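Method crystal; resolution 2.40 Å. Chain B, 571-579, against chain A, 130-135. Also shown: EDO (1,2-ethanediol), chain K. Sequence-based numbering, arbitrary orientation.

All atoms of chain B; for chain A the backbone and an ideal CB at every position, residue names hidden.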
# COMPACT_ATOMS: atom_id res chain seq x y z
N LYS B 571 5.26 26.17 -12.97
CA LYS B 571 6.30 25.94 -11.98
C LYS B 571 5.76 26.34 -10.62
O LYS B 571 4.64 26.84 -10.50
CB LYS B 571 7.58 26.72 -12.33
CG LYS B 571 7.37 28.22 -12.48
CD LYS B 571 8.69 28.96 -12.64
CE LYS B 571 8.46 30.41 -13.07
NZ LYS B 571 7.79 30.50 -14.40
N ASN B 572 6.57 26.12 -9.58
CA ASN B 572 6.17 26.49 -8.23
C ASN B 572 6.01 28.00 -8.13
O ASN B 572 6.87 28.76 -8.58
CB ASN B 572 7.21 26.00 -7.22
CG ASN B 572 6.81 26.29 -5.77
OD1 ASN B 572 5.64 26.51 -5.46
ND2 ASN B 572 7.80 26.30 -4.88
N SER B 573 4.88 28.43 -7.56
CA SER B 573 4.55 29.85 -7.53
C SER B 573 5.51 30.64 -6.65
O SER B 573 5.96 31.72 -7.03
CB SER B 573 3.11 30.04 -7.05
OG SER B 573 2.96 29.62 -5.71
N THR B 574 5.83 30.12 -5.46
CA THR B 574 6.75 30.79 -4.56
C THR B 574 8.14 30.19 -4.73
O THR B 574 8.38 29.08 -4.25
CB THR B 574 6.29 30.67 -3.10
OG1 THR B 574 6.03 29.29 -2.79
CG2 THR B 574 5.03 31.49 -2.86
N PRO B 575 9.07 30.87 -5.39
CA PRO B 575 10.39 30.28 -5.62
C PRO B 575 11.19 30.16 -4.33
O PRO B 575 10.91 30.82 -3.33
CB PRO B 575 11.06 31.25 -6.60
CG PRO B 575 9.94 32.09 -7.16
CD PRO B 575 8.94 32.19 -6.05
N SER B 576 12.19 29.29 -4.37
CA SER B 576 13.09 29.09 -3.24
C SER B 576 14.52 29.04 -3.73
O SER B 576 14.79 28.74 -4.90
CB SER B 576 12.76 27.82 -2.45
OG SER B 576 11.49 27.93 -1.84
N LYS B 577 15.44 29.31 -2.81
CA LYS B 577 16.85 29.42 -3.17
C LYS B 577 17.49 28.07 -3.47
O LYS B 577 18.57 28.04 -4.06
CB LYS B 577 17.61 30.10 -2.03
CG LYS B 577 17.27 29.54 -0.66
CD LYS B 577 17.94 30.34 0.45
CE LYS B 577 17.48 29.85 1.81
NZ LYS B 577 18.14 30.56 2.94
N PHE B 578 16.83 26.97 -3.12
CA PHE B 578 17.54 25.70 -3.06
C PHE B 578 17.57 24.98 -4.40
O PHE B 578 18.58 24.34 -4.74
CB PHE B 578 16.92 24.82 -1.98
CG PHE B 578 17.11 25.34 -0.58
CD1 PHE B 578 18.35 25.28 0.03
CD2 PHE B 578 16.06 25.90 0.11
CE1 PHE B 578 18.54 25.76 1.31
CE2 PHE B 578 16.24 26.39 1.40
CZ PHE B 578 17.48 26.32 2.00
N SER B 579 16.50 25.06 -5.18
CA SER B 579 16.38 24.31 -6.42
C SER B 579 15.96 25.23 -7.56
O SER B 579 15.65 26.41 -7.36
CB SER B 579 15.37 23.17 -6.27
OG SER B 579 15.28 22.43 -7.48
N UNK A 130 6.74 22.20 2.75
CA UNK A 130 7.78 21.56 1.95
C UNK A 130 7.59 21.83 0.46
O UNK A 130 8.56 22.16 -0.24
CB UNK A 130 7.79 20.05 2.21
N UNK A 131 6.37 21.71 -0.05
CA UNK A 131 6.15 21.94 -1.47
C UNK A 131 6.39 23.39 -1.85
O UNK A 131 6.77 23.68 -2.99
CB UNK A 131 4.73 21.53 -1.86
N UNK A 132 6.21 24.32 -0.90
CA UNK A 132 6.56 25.70 -1.15
C UNK A 132 8.04 25.94 -1.34
O UNK A 132 8.43 26.99 -1.87
CB UNK A 132 6.05 26.57 0.00
N UNK A 133 8.88 25.00 -0.92
CA UNK A 133 10.33 25.14 -1.05
C UNK A 133 10.84 24.45 -2.31
O UNK A 133 12.02 24.54 -2.65
CB UNK A 133 11.03 24.57 0.18
N UNK A 134 9.95 23.75 -3.00
CA UNK A 134 10.27 23.07 -4.24
C UNK A 134 10.11 21.57 -4.20
O UNK A 134 10.29 20.92 -5.23
CB UNK A 134 11.71 23.40 -4.64
N UNK A 135 9.81 21.01 -3.03
CA UNK A 135 9.55 19.58 -2.93
C UNK A 135 8.38 19.19 -3.82
O UNK A 135 7.42 19.95 -3.98
CB UNK A 135 9.27 19.18 -1.48
C1 EDO K . 8.87 15.32 7.83
O1 EDO K . 7.96 16.24 8.44
C2 EDO K . 9.96 14.96 8.83
O2 EDO K . 9.35 14.33 9.96

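Position 130 has helical backbone angles, and nothing of chain B lies within 5.5 Å of its ideal CB. Chain B therefore sets no limit here. A bound 1,2-ethanediol, probably from the crystallisation liquor, lies well beyond the CB, so a long side chain with a polar end could reach it. The residue is Tyr A130. Its OH makes a weak hydrogen bond of 3.4 Å to O1 of the diol, and either could be the donor. The backbone O of Tyr A130 accepts from the N atoms of 133 and 135.

Position 131 is also helical. CA-to-CB points sideways, and the ideal CB is again out of reach of chain B. Many side chains would fit, polar or apolar. The residue is Glu A131, and its end leads away from chain B. OE1 and OE2 are hydrogen-bonded just outside one of the stretches. A type I turn begins here and runs to 134.

Position 132 meets chain B mainly through its backbone. The carbonyl O faces three possible donors: the ND2 of Asn B572, the OG1 of Thr B574 and the OG of Ser B576. An ideal CB would point sideways and lie 3.9 Å from Thr B574 OG1. Phi and psi of -66° and -18° suit most residues, so a small side chain such as alanine or serine is as plausible as none. The residue is Gly A132. Its O accepts three weak hydrogen bonds, from Asn B572 ND2 (3.2 Å), Thr B574 OG1 (3.4 Å) and Ser B576 OG (3.2 Å). One carbonyl thus gathers three side chains of chain B. Thr B574 O also lies 3.2 Å from Gly A132 O, but both are acceptors and no bond forms.

Position 133 has its CA 5.3 Å from the CA of Ser B576. CA-to-CB points away overall, yet the ideal CB is 4.0 Å from Ser B576 OG and 5.2 Å from Phe B578 CD2. The nearby aromatic ring favours an apolar chain; leucine, isoleucine or methionine would all be reasonable, methionine being the most flexible of them. The residue is Met A133, modelled as selenomethionine. Its chi angles are m, t and p, and the end of the chain comes nearer to chain B than its first bond suggests. CE lies 3.4 Å from Phe B578 CE2, an apolar contact at an oblique approach to the ring. Closer to the backbone, Ser B576 OG packs 3.1 Å from Met A133 CA.

Position 134 has a phi of 118°. A CB here would be jammed against the carbonyl O of the residue before, which by itself calls for glycine. The ideal CB would also sit 4.0 Å from Ser B579 CB. The residue is Gly A134. It leaves the helix in a Schellman motif, and its N bonds to Glu A131 O at 3.2 Å.

Position 135 points its CA-to-CB bond away from chain B, so many residues would suit. It is Phe A135, whose ring makes no contact with the chain B stretch.

Chain A (130-135) YEGMGF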
# COMPACT_ATOMS: atom_id res chain seq x y z
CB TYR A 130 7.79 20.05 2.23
CG TYR A 130 8.33 19.72 3.60
CD1 TYR A 130 9.54 20.26 4.03
CD2 TYR A 130 7.63 18.90 4.46
CE1 TYR A 130 10.04 19.97 5.28
CE2 TYR A 130 8.12 18.60 5.72
CZ TYR A 130 9.33 19.14 6.12
OH TYR A 130 9.84 18.86 7.37
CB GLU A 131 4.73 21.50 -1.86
CG GLU A 131 4.51 20.00 -1.74
CD GLU A 131 3.05 19.62 -1.69
OE1 GLU A 131 2.19 20.50 -1.87
OE2 GLU A 131 2.76 18.42 -1.46
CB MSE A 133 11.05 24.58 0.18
CG MSE A 133 10.62 25.21 1.48
SE MSE A 133 11.57 24.45 3.00
CE MSE A 133 13.39 24.89 2.46
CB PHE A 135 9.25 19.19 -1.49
CG PHE A 135 10.47 19.04 -0.62
CD1 PHE A 135 11.02 20.14 0.02
CD2 PHE A 135 11.05 17.80 -0.41
CE1 PHE A 135 12.14 20.01 0.83
CE2 PHE A 135 12.16 17.66 0.40
CZ PHE A 135 12.71 18.76 1.03
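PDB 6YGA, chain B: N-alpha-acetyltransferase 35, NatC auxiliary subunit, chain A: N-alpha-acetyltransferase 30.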